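Local coordinates for protein acetyltransferase (PDB 6AO7) that probably transfers the acetyl group of bound acetyl-CoA to an acceptor substrate, as expected of a GNAT-family acetyltransferase, at residues Gln41-Gly46 with Cys60-Pro65; Phe68-Ile73 with Lys106-Thr111; Ile129-Lys134 with Met155-Met160. All coordinates share one frame; numbering follows the deposited sequence.

Contact 1. Residues Gln41-Gly46 with Cys60-Pro65; sequences QYLTSG and CYVLYP
Tyr42 and Leu43 of helix 36-45 pack against Val62 of strand 56-65, placing this helix on one face of the central sheet of the GNAT fold. Measured on the short segments, the two axes approach to 8.0 Å and make an angle of 69°, so the helix runs steeply across the strand. Val62 is gripped by both of its methyls: CG1 meets Tyr42 CD2 at 3.8 Å, and CG2 meets Leu43 CD2 at 3.9 Å. Both helix side chains cross the valine at about a right angle. The Tyr42 CG sits between the backbone N and the carbonyl carbon (chi1 46°), and the ring continues past the valine to a hydroxyl bonded to Asp33 and Asn75, which fixes its far end. Leu29 and Leu48 also touch Val62, completing an apolar cluster, whereas Leu63 turns to the other face of the sheet and helix 87-101.

Tyr64 also reaches back to the helix. Its CG is anti to the backbone N (chi1 173°). The ring atom CD2 touches Tyr42 CB at 3.7 Å, an oblique approach. Ser45 OG comes at the ring edge, near its plane, 3.2 Å from Tyr64 CE2. At Gly46 the chain passes very close to the strand: with no side chain there, Gly46 CA comes within 3.0 Å of Leu63 O. No direct hydrogen bond joins the segments. A water provides the polar link instead, donating to Pro65 O at 2.8 Å and reaching Ser45 OG through a weak bond of 3.3 Å.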
loop_
_atom_site.group_PDB
_atom_site.type_symbol
_atom_site.label_atom_id
_atom_site.label_comp_id
_atom_site.label_asym_id
_atom_site.label_seq_id
_atom_site.Cartn_x
_atom_site.Cartn_y
_atom_site.Cartn_z
ATOM N N GLN A 41 -0.999 -26.897 -3.354
ATOM C CA GLN A 41 -2.442 -26.859 -3.589
ATOM C C GLN A 41 -2.788 -26.051 -4.837
ATOM O O GLN A 41 -3.619 -26.475 -5.646
ATOM C CB GLN A 41 -3.172 -26.288 -2.374
ATOM C CG GLN A 41 -4.677 -26.431 -2.484
ATOM C CD GLN A 41 -5.429 -25.705 -1.390
ATOM O OE1 GLN A 41 -4.829 -25.168 -0.456
ATOM N NE2 GLN A 41 -6.755 -25.680 -1.504
ATOM N N TYR A 42 -2.189 -24.870 -5.011
ATOM C CA TYR A 42 -2.527 -24.172 -6.245
ATOM C C TYR A 42 -1.718 -24.668 -7.434
ATOM O O TYR A 42 -2.055 -24.325 -8.570
ATOM C CB TYR A 42 -2.419 -22.632 -6.112
ATOM C CG TYR A 42 -1.207 -22.019 -5.443
ATOM C CD1 TYR A 42 -1.320 -21.408 -4.198
ATOM C CD2 TYR A 42 0.037 -21.981 -6.080
ATOM C CE1 TYR A 42 -0.225 -20.804 -3.582
ATOM C CE2 TYR A 42 1.149 -21.359 -5.465
ATOM C CZ TYR A 42 0.999 -20.788 -4.220
ATOM O OH TYR A 42 2.070 -20.195 -3.593
ATOM N N LEU A 43 -0.684 -25.487 -7.221
ATOM C CA LEU A 43 -0.100 -26.178 -8.363
ATOM C C LEU A 43 -1.051 -27.227 -8.918
ATOM O O LEU A 43 -0.952 -27.567 -10.100
ATOM C CB LEU A 43 1.243 -26.812 -7.989
ATOM C CG LEU A 43 2.370 -25.793 -7.747
ATOM C CD1 LEU A 43 3.648 -26.489 -7.277
ATOM C CD2 LEU A 43 2.625 -24.984 -9.018
ATOM N N THR A 44 -1.997 -27.709 -8.104
ATOM C CA THR A 44 -2.942 -28.731 -8.562
ATOM C C THR A 44 -3.797 -28.222 -9.716
ATOM O O THR A 44 -3.925 -28.887 -10.752
ATOM C CB THR A 44 -3.837 -29.180 -7.402
ATOM O OG1 THR A 44 -3.039 -29.804 -6.392
ATOM C CG2 THR A 44 -4.887 -30.157 -7.882
ATOM N N SER A 45 -4.402 -27.050 -9.551
ATOM C CA SER A 45 -5.323 -26.506 -10.539
ATOM C C SER A 45 -4.744 -25.323 -11.300
ATOM O O SER A 45 -5.382 -24.831 -12.236
ATOM C CB SER A 45 -6.637 -26.090 -9.867
ATOM O OG SER A 45 -6.382 -25.184 -8.807
ATOM N N GLY A 46 -3.554 -24.857 -10.928
ATOM C CA GLY A 46 -2.920 -23.743 -11.593
ATOM C C GLY A 46 -1.937 -24.194 -12.667
ATOM O O GLY A 46 -1.771 -25.377 -12.950
ATOM N N CYS A 60 9.750 -17.529 -11.709
ATOM C CA CYS A 60 8.572 -18.353 -11.967
ATOM C C CYS A 60 7.326 -17.589 -11.569
ATOM O O CYS A 60 7.383 -16.641 -10.777
ATOM C CB CYS A 60 8.629 -19.680 -11.196
ATOM S SG CYS A 60 8.698 -19.470 -9.390
ATOM N N TYR A 61 6.192 -18.025 -12.116
ATOM C CA TYR A 61 4.897 -17.583 -11.612
ATOM C C TYR A 61 3.869 -18.702 -11.792
ATOM O O TYR A 61 4.045 -19.621 -12.600
ATOM C CB TYR A 61 4.419 -16.286 -12.284
ATOM C CG TYR A 61 4.155 -16.337 -13.776
ATOM C CD1 TYR A 61 2.948 -16.837 -14.282
ATOM C CD2 TYR A 61 5.085 -15.823 -14.684
ATOM C CE1 TYR A 61 2.689 -16.837 -15.641
ATOM C CE2 TYR A 61 4.832 -15.819 -16.056
ATOM C CZ TYR A 61 3.630 -16.329 -16.526
ATOM O OH TYR A 61 3.352 -16.325 -17.875
ATOM N N VAL A 62 2.801 -18.613 -11.001
ATOM C CA VAL A 62 1.686 -19.555 -11.040
ATOM C C VAL A 62 0.398 -18.777 -11.290
ATOM O O VAL A 62 0.074 -17.839 -10.538
ATOM C CB VAL A 62 1.570 -20.353 -9.735
ATOM C CG1 VAL A 62 0.336 -21.267 -9.793
ATOM C CG2 VAL A 62 2.850 -21.127 -9.477
ATOM N N LEU A 63 -0.332 -19.170 -12.337
ATOM C CA LEU A 63 -1.662 -18.648 -12.625
ATOM C C LEU A 63 -2.708 -19.614 -12.093
ATOM O O LEU A 63 -2.616 -20.821 -12.330
ATOM C CB LEU A 63 -1.866 -18.459 -14.125
ATOM C CG LEU A 63 -1.339 -17.167 -14.731
ATOM C CD1 LEU A 63 -1.461 -17.234 -16.222
ATOM C CD2 LEU A 63 -2.141 -15.970 -14.177
ATOM N N TYR A 64 -3.724 -19.071 -11.422
ATOM C CA TYR A 64 -4.703 -19.866 -10.680
ATOM C C TYR A 64 -6.103 -19.334 -10.959
ATOM O O TYR A 64 -6.525 -18.343 -10.343
ATOM C CB TYR A 64 -4.399 -19.814 -9.185
ATOM C CG TYR A 64 -5.437 -20.451 -8.283
ATOM C CD1 TYR A 64 -6.357 -19.679 -7.590
ATOM C CD2 TYR A 64 -5.467 -21.830 -8.105
ATOM C CE1 TYR A 64 -7.296 -20.268 -6.747
ATOM C CE2 TYR A 64 -6.397 -22.429 -7.270
ATOM C CZ TYR A 64 -7.308 -21.645 -6.593
ATOM O OH TYR A 64 -8.231 -22.242 -5.765
ATOM N N PRO A 65 -6.850 -19.963 -11.872
ATOM C CA PRO A 65 -8.199 -19.464 -12.194
ATOM C C PRO A 65 -9.149 -19.537 -11.005
ATOM O O PRO A 65 -9.189 -20.527 -10.275
ATOM C CB PRO A 65 -8.657 -20.390 -13.325
ATOM C CG PRO A 65 -7.362 -20.897 -13.970
ATOM C CD PRO A 65 -6.383 -20.992 -12.822
HETATM O O HOH W 1 -8.382 -23.199 -10.504
#

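Contact 2. Residues Phe68-Ile73 with Lys106-Thr111; sequences FETTEI and KLVIGT. With ACO (acetyl coenzyme *a), chain B.
Thr70 to Glu72 pair in parallel with Lys106 to Val108, the segment axes approaching to 4.6 Å at 33°, as neighbouring strands of a beta-alpha-beta unit whose helix is 87-101. Lys106 N bonds to Glu69 O, Thr71 N to Lys106 O, Val108 N to Thr71 O and Ile73 N to Val108 O, the last at 2.8 Å.

At the start of the strand pair, Glu69 and Lys106 lie side by side with their charged ends too far apart for a salt bridge. On one face of the sheet, Thr70 CG2 meets Val108 CG2 at 3.6 Å. On the other, Leu107 CD1 touches Thr71 CG2 (3.8 Å) and Ile73 CG1, and Ile109 CD1 packs on Ile73 CG2; helix 87-101 and Phe127 cover this apolar group.

Beyond Ile73 a water takes over between the strands, donating to Ile73 O (2.8 Å) and accepting from Gly110 N (3.0 Å). It also donates to Glu72 OE2, whose partner oxygen OE1 is held by Trp66. The acetyl CH3 of acetyl-CoA lies 3.4 Å from both Ile73 O and Gly110 O. Water thus replaces the next direct bond where the strands part, consistent with the GNAT splay that admits the acetyl end of the cofactor.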
loop_
_atom_site.group_PDB
_atom_site.type_symbol
_atom_site.label_atom_id
_atom_site.label_comp_id
_atom_site.label_asym_id
_atom_site.label_seq_id
_atom_site.Cartn_x
_atom_site.Cartn_y
_atom_site.Cartn_z
ATOM N N PHE A 68 -14.387 -18.282 -14.911
ATOM C CA PHE A 68 -14.092 -17.895 -16.282
ATOM C C PHE A 68 -13.554 -16.475 -16.371
ATOM O O PHE A 68 -12.692 -16.199 -17.212
ATOM C CB PHE A 68 -15.320 -18.027 -17.176
ATOM C CG PHE A 68 -14.976 -18.030 -18.632
ATOM C CD1 PHE A 68 -14.951 -16.852 -19.355
ATOM C CD2 PHE A 68 -14.620 -19.208 -19.268
ATOM C CE1 PHE A 68 -14.611 -16.855 -20.699
ATOM C CE2 PHE A 68 -14.291 -19.218 -20.616
ATOM C CZ PHE A 68 -14.286 -18.039 -21.331
ATOM N N GLU A 69 -14.028 -15.576 -15.503
ATOM C CA GLU A 69 -13.699 -14.159 -15.618
ATOM C C GLU A 69 -12.335 -13.814 -15.005
ATOM O O GLU A 69 -11.588 -13.014 -15.581
ATOM C CB GLU A 69 -14.822 -13.330 -14.988
ATOM C CG GLU A 69 -14.383 -12.268 -14.005
ATOM C CD GLU A 69 -15.544 -11.420 -13.509
ATOM O OE1 GLU A 69 -16.101 -11.718 -12.431
ATOM O OE2 GLU A 69 -15.908 -10.454 -14.208
ATOM N N THR A 70 -11.972 -14.411 -13.865
ATOM C CA THR A 70 -10.817 -13.958 -13.088
ATOM C C THR A 70 -9.779 -15.061 -12.951
ATOM O O THR A 70 -10.114 -16.194 -12.601
ATOM C CB THR A 70 -11.244 -13.506 -11.682
ATOM O OG1 THR A 70 -12.213 -12.449 -11.779
ATOM C CG2 THR A 70 -10.067 -13.019 -10.894
ATOM N N THR A 71 -8.513 -14.720 -13.181
ATOM C CA THR A 71 -7.424 -15.610 -12.805
ATOM C C THR A 71 -6.460 -14.832 -11.929
ATOM O O THR A 71 -6.374 -13.606 -12.016
ATOM C CB THR A 71 -6.725 -16.230 -14.033
ATOM O OG1 THR A 71 -5.748 -17.173 -13.593
ATOM C CG2 THR A 71 -6.070 -15.181 -14.902
ATOM N N GLU A 72 -5.757 -15.555 -11.063
ATOM C CA GLU A 72 -4.971 -14.963 -9.995
ATOM C C GLU A 72 -3.512 -15.384 -10.138
ATOM O O GLU A 72 -3.212 -16.531 -10.472
ATOM C CB GLU A 72 -5.514 -15.382 -8.611
ATOM C CG GLU A 72 -4.645 -14.951 -7.417
ATOM C CD GLU A 72 -5.209 -15.388 -6.067
ATOM O OE1 GLU A 72 -6.145 -16.207 -6.044
ATOM O OE2 GLU A 72 -4.712 -14.914 -5.019
ATOM N N ILE A 73 -2.617 -14.427 -9.935
ATOM C CA ILE A 73 -1.199 -14.730 -9.772
ATOM C C ILE A 73 -1.036 -15.189 -8.328
ATOM O O ILE A 73 -0.950 -14.360 -7.419
ATOM C CB ILE A 73 -0.321 -13.517 -10.074
ATOM C CG1 ILE A 73 -0.664 -12.947 -11.455
ATOM C CG2 ILE A 73 1.181 -13.891 -9.918
ATOM C CD1 ILE A 73 0.086 -11.660 -11.765
ATOM N N LYS A 106 -10.273 -10.389 -15.852
ATOM C CA LYS A 106 -9.581 -9.750 -14.738
ATOM C C LYS A 106 -8.390 -10.592 -14.305
ATOM O O LYS A 106 -8.459 -11.826 -14.271
ATOM C CB LYS A 106 -10.496 -9.535 -13.532
ATOM C CG LYS A 106 -11.621 -8.510 -13.757
ATOM C CD LYS A 106 -12.622 -8.610 -12.626
ATOM C CE LYS A 106 -13.253 -7.268 -12.313
ATOM N NZ LYS A 106 -14.282 -7.404 -11.245
ATOM N N LEU A 107 -7.303 -9.910 -13.970
ATOM C CA LEU A 107 -6.109 -10.522 -13.406
ATOM C C LEU A 107 -5.928 -9.974 -11.999
ATOM O O LEU A 107 -5.982 -8.757 -11.788
ATOM C CB LEU A 107 -4.893 -10.225 -14.284
ATOM C CG LEU A 107 -3.535 -10.854 -13.943
ATOM C CD1 LEU A 107 -3.613 -12.380 -13.956
ATOM C CD2 LEU A 107 -2.516 -10.351 -14.926
ATOM N N VAL A 108 -5.745 -10.864 -11.038
ATOM C CA VAL A 108 -5.695 -10.470 -9.639
ATOM C C VAL A 108 -4.363 -10.912 -9.037
ATOM O O VAL A 108 -3.797 -11.934 -9.425
ATOM C CB VAL A 108 -6.882 -11.069 -8.873
ATOM C CG1 VAL A 108 -6.696 -10.927 -7.381
ATOM C CG2 VAL A 108 -8.175 -10.390 -9.329
ATOM N N ILE A 109 -3.848 -10.115 -8.107
ATOM C CA ILE A 109 -2.699 -10.512 -7.304
ATOM C C ILE A 109 -2.892 -9.987 -5.889
ATOM O O ILE A 109 -3.387 -8.873 -5.689
ATOM C CB ILE A 109 -1.385 -10.018 -7.930
ATOM C CG1 ILE A 109 -0.190 -10.670 -7.224
ATOM C CG2 ILE A 109 -1.319 -8.460 -7.913
ATOM C CD1 ILE A 109 1.134 -10.497 -7.967
ATOM N N GLY A 110 -2.521 -10.802 -4.906
ATOM C CA GLY A 110 -2.639 -10.404 -3.515
ATOM C C GLY A 110 -1.301 -10.402 -2.806
ATOM O O GLY A 110 -0.555 -11.376 -2.905
ATOM N N THR A 111 -0.968 -9.329 -2.097
ATOM C CA THR A 111 0.297 -9.276 -1.380
ATOM C C THR A 111 0.039 -8.794 0.050
ATOM O O THR A 111 -1.090 -8.478 0.425
ATOM C CB THR A 111 1.312 -8.390 -2.111
ATOM O OG1 THR A 111 2.609 -8.599 -1.535
ATOM C CG2 THR A 111 0.913 -6.897 -1.988
HETATM N N1A ACO B . 9.517 1.054 -2.635
HETATM C C2A ACO B . 8.900 0.675 -3.756
HETATM N N3A ACO B . 9.431 0.209 -4.888
HETATM C C4A ACO B . 10.765 0.173 -4.814
HETATM C C5A ACO B . 11.548 0.556 -3.734
HETATM C C6A ACO B . 10.866 1.009 -2.586
HETATM N N6A ACO B . 11.472 1.412 -1.466
HETATM N N7A ACO B . 12.895 0.440 -4.039
HETATM C C8A ACO B . 12.897 -0.008 -5.273
HETATM N N9A ACO B . 11.646 -0.197 -5.801
HETATM C C1B ACO B . 11.293 -0.632 -7.151
HETATM C C2B ACO B . 12.432 -0.730 -8.153
HETATM O O2B ACO B . 12.859 0.542 -8.618
HETATM C C3B ACO B . 11.711 -1.499 -9.258
HETATM O O3B ACO B . 10.820 -0.643 -10.003
HETATM P P3B ACO B . 11.171 0.136 -11.365
HETATM O O7A ACO B . 12.206 1.210 -10.976
HETATM O O8A ACO B . 11.664 -0.941 -12.360
HETATM O O9A ACO B . 9.894 0.754 -11.861
HETATM C C4B ACO B . 10.744 -2.414 -8.489
HETATM O O4B ACO B . 10.750 -1.936 -7.121
HETATM C C5B ACO B . 11.086 -3.882 -8.583
HETATM O O5B ACO B . 11.120 -4.149 -10.002
HETATM P P1A ACO B . 11.817 -5.519 -10.637
HETATM O O1A ACO B . 13.296 -5.475 -10.705
HETATM O O2A ACO B . 11.181 -5.687 -12.009
HETATM O O3A ACO B . 11.321 -6.613 -9.590
HETATM P P2A ACO B . 11.900 -8.048 -9.196
HETATM O O4A ACO B . 12.708 -8.476 -10.358
HETATM O O5A ACO B . 12.728 -7.895 -7.933
HETATM O O6A ACO B . 10.654 -8.977 -8.863
HETATM C CBP ACO B . 9.493 -9.779 -6.895
HETATM C CCP ACO B . 9.727 -8.605 -7.837
HETATM C CDP ACO B . 8.852 -10.925 -7.695
HETATM C CEP ACO B . 8.529 -9.329 -5.785
HETATM C CAP ACO B . 10.847 -10.269 -6.316
HETATM O OAP ACO B . 11.518 -9.204 -5.664
HETATM C C9P ACO B . 10.769 -11.498 -5.424
HETATM O O9P ACO B . 10.752 -12.618 -5.923
HETATM N N8P ACO B . 10.657 -11.287 -4.117
HETATM C C7P ACO B . 10.472 -12.376 -3.168
HETATM C C6P ACO B . 9.199 -13.172 -3.439
HETATM C C5P ACO B . 7.960 -12.310 -3.367
HETATM O O5P ACO B . 7.823 -11.463 -2.489
HETATM N N4P ACO B . 7.035 -12.531 -4.299
HETATM C C3P ACO B . 5.755 -11.833 -4.345
HETATM C C2P ACO B . 4.829 -12.252 -3.222
HETATM S S1P ACO B . 3.039 -11.985 -3.502
HETATM C C ACO B . 2.688 -13.375 -4.550
HETATM O O ACO B . 3.538 -14.137 -4.924
HETATM C CH3 ACO B . 1.247 -13.461 -4.953
HETATM O O HOH W 2 -2.266 -13.774 -5.016
#

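Contact 3. Residues Ile129-Lys134 with Met155-Met160; sequences ITDIRK and MILLTM
Thr130 and Asp131 both face Leu157, two residues opposite one, so the antiparallel register between strands 128-133 and 155-161 shifts by one. The backbone bonds record the shift. Leu157 O accepts two of them, a short, nearly straight one from Thr130 N (2.8 Å, 170°) and a longer one from Asp131 N (3.2 Å). Leu157 N returns a bond to Asp131 O, and further along Arg133 and Met155 form a hydrogen-bonded pair, with Arg133 N aimed almost exactly at Met155 O.

Among the side chains, the hydroxyls Thr130 OG1 and Thr159 OG1 lie 2.8 Å apart in a hydrogen bond that either may donate. The two threonines cross at about a right angle. Thr130 OG1 lies between its own backbone N and carbonyl carbon (chi1 55°), a position from which it meets the Thr159 hydroxyl.

Arg133 and Met155 lie side by side, pointing the same way, with Arg133 NH1 3.6 Å and Arg133 CD 3.7 Å from Met155 SD. Leu157 CD1 sits over the centre of one face of the Arg133 guanidinium, 3.9 Å above its plane, and Trp66 also touches this arginine. These are packing contacts of the planar group and its aliphatic stem.

Apolar contacts dominate the opposite face of the two strands. Ile129 CG1 meets Leu158 CD2 at 3.7 Å, the two residues lying alongside each other, and Ile129 CG2 meets Ile156 CG2 at 3.8 Å. Leu119 and Gln123 of helix 116-124 cover part of this layer, while Ile129 of the second subunit packs on Ile132 and Ile156 of this chain, and Ile132 of the second subunit on Ile129. The pairing is thus a classic beta bulge in the strand that ends the GNAT sheet within this chain, whose isoleucine face packs on the second subunit.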
loop_
_atom_site.group_PDB
_atom_site.type_symbol
_atom_site.label_atom_id
_atom_site.label_comp_id
_atom_site.label_asym_id
_atom_site.label_seq_id
_atom_site.Cartn_x
_atom_site.Cartn_y
_atom_site.Cartn_z
ATOM N N ILE A 129 -5.482 -1.165 -6.607
ATOM C CA ILE A 129 -5.819 -1.748 -5.313
ATOM C C ILE A 129 -7.337 -1.845 -5.195
ATOM O O ILE A 129 -8.050 -0.859 -5.411
ATOM C CB ILE A 129 -5.204 -0.923 -4.178
ATOM C CG1 ILE A 129 -3.679 -0.890 -4.316
ATOM C CG2 ILE A 129 -5.631 -1.476 -2.838
ATOM C CD1 ILE A 129 -3.013 -0.069 -3.239
ATOM N N THR A 130 -7.852 -3.047 -4.901
ATOM C CA THR A 130 -9.311 -3.184 -4.913
ATOM C C THR A 130 -9.930 -3.757 -3.643
ATOM O O THR A 130 -11.104 -3.482 -3.368
ATOM C CB THR A 130 -9.777 -4.030 -6.102
ATOM O OG1 THR A 130 -9.111 -5.304 -6.108
ATOM C CG2 THR A 130 -9.537 -3.285 -7.418
ATOM N N ASP A 131 -9.191 -4.544 -2.863
ATOM C CA ASP A 131 -9.810 -5.271 -1.760
ATOM C C ASP A 131 -8.804 -5.503 -0.643
ATOM O O ASP A 131 -7.607 -5.659 -0.891
ATOM C CB ASP A 131 -10.359 -6.630 -2.215
ATOM C CG ASP A 131 -11.533 -6.505 -3.157
ATOM O OD1 ASP A 131 -12.665 -6.324 -2.663
ATOM O OD2 ASP A 131 -11.320 -6.591 -4.389
ATOM N N ILE A 132 -9.308 -5.543 0.594
ATOM C CA ILE A 132 -8.520 -5.944 1.758
ATOM C C ILE A 132 -9.104 -7.238 2.316
ATOM O O ILE A 132 -10.316 -7.330 2.537
ATOM C CB ILE A 132 -8.498 -4.852 2.844
ATOM C CG1 ILE A 132 -8.220 -3.485 2.222
ATOM C CG2 ILE A 132 -7.447 -5.189 3.898
ATOM C CD1 ILE A 132 -6.961 -3.469 1.397
ATOM N N ARG A 133 -8.249 -8.225 2.551
ATOM C CA ARG A 133 -8.621 -9.472 3.219
ATOM C C ARG A 133 -8.058 -9.435 4.641
ATOM O O ARG A 133 -6.910 -9.811 4.872
ATOM C CB ARG A 133 -8.093 -10.687 2.455
ATOM C CG ARG A 133 -8.684 -10.890 1.070
ATOM C CD ARG A 133 -8.120 -12.146 0.402
ATOM N NE ARG A 133 -8.784 -12.458 -0.863
ATOM C CZ ARG A 133 -8.461 -13.485 -1.643
ATOM N NH1 ARG A 133 -7.482 -14.306 -1.287
ATOM N NH2 ARG A 133 -9.116 -13.691 -2.778
ATOM N N LYS A 134 -8.884 -9.017 5.598
ATOM C CA LYS A 134 -8.411 -8.830 6.966
ATOM C C LYS A 134 -7.978 -10.152 7.589
ATOM O O LYS A 134 -8.708 -11.147 7.539
ATOM C CB LYS A 134 -9.499 -8.181 7.820
ATOM C CG LYS A 134 -9.085 -7.959 9.270
ATOM C CD LYS A 134 -10.235 -7.417 10.101
ATOM C CE LYS A 134 -9.866 -7.338 11.573
ATOM N NZ LYS A 134 -10.955 -6.722 12.382
ATOM N N MET A 155 -4.148 -9.342 3.618
ATOM C CA MET A 155 -3.809 -9.390 2.206
ATOM C C MET A 155 -4.417 -8.188 1.503
ATOM O O MET A 155 -5.603 -7.895 1.686
ATOM C CB MET A 155 -4.291 -10.678 1.545
ATOM C CG MET A 155 -4.262 -10.562 0.048
ATOM S SD MET A 155 -4.619 -12.116 -0.757
ATOM C CE MET A 155 -3.039 -12.933 -0.496
ATOM N N ILE A 156 -3.597 -7.483 0.723
ATOM C CA ILE A 156 -4.064 -6.432 -0.172
ATOM C C ILE A 156 -4.245 -7.035 -1.550
ATOM O O ILE A 156 -3.291 -7.565 -2.133
ATOM C CB ILE A 156 -3.075 -5.259 -0.223
ATOM C CG1 ILE A 156 -2.808 -4.753 1.183
ATOM C CG2 ILE A 156 -3.612 -4.170 -1.142
ATOM C CD1 ILE A 156 -1.685 -3.751 1.220
ATOM N N LEU A 157 -5.464 -6.971 -2.075
ATOM C CA LEU A 157 -5.773 -7.563 -3.371
ATOM C C LEU A 157 -5.794 -6.462 -4.422
ATOM O O LEU A 157 -6.449 -5.434 -4.229
ATOM C CB LEU A 157 -7.123 -8.284 -3.318
ATOM C CG LEU A 157 -7.363 -9.541 -4.160
ATOM C CD1 LEU A 157 -6.494 -10.694 -3.683
ATOM C CD2 LEU A 157 -8.826 -9.938 -4.144
ATOM N N LEU A 158 -5.084 -6.677 -5.525
ATOM C CA LEU A 158 -5.060 -5.742 -6.639
ATOM C C LEU A 158 -5.590 -6.431 -7.887
ATOM O O LEU A 158 -5.408 -7.630 -8.070
ATOM C CB LEU A 158 -3.643 -5.207 -6.923
ATOM C CG LEU A 158 -2.865 -4.579 -5.768
ATOM C CD1 LEU A 158 -2.033 -5.626 -5.017
ATOM C CD2 LEU A 158 -1.936 -3.448 -6.290
ATOM N N THR A 159 -6.216 -5.648 -8.762
ATOM C CA THR A 159 -6.954 -6.179 -9.894
ATOM C C THR A 159 -6.633 -5.367 -11.127
ATOM O O THR A 159 -6.604 -4.138 -11.081
ATOM C CB THR A 159 -8.471 -6.131 -9.682
ATOM O OG1 THR A 159 -8.810 -6.817 -8.473
ATOM C CG2 THR A 159 -9.181 -6.782 -10.850
ATOM N N MET A 160 -6.430 -6.060 -12.235
ATOM C CA MET A 160 -6.193 -5.420 -13.517
ATOM C C MET A 160 -7.273 -5.871 -14.481
ATOM O O MET A 160 -7.490 -7.076 -14.640
ATOM C CB MET A 160 -4.820 -5.779 -14.071
ATOM C CG MET A 160 -4.586 -5.237 -15.454
ATOM S SD MET A 160 -3.083 -5.929 -16.146
ATOM C CE MET A 160 -3.245 -5.431 -17.858
#

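The three contacts follow one another along the chain and all reach one mixed sheet. Contacts 1 and 2 are joined through neighbouring strands, where Tyr64 N probably bonds to Glu72 O at 2.8 Å; their centres lie 11 Å apart. Contact 2 meets contact 3 through probable bonds from Ile156 N to Thr111 O (2.7 Å) and from Met160 N to Leu107 O (2.8 Å). Contacts 1 and 3 do not touch, their centres being 19 Å apart. Contact 2 holds four residues of the acetyl-CoA pocket, and the side chains of Tyr42 in contact 1 and Met155 in contact 3 each come to about 6 Å from a bound acetyl-CoA. The isoleucines of contact 3 pack on the second subunit.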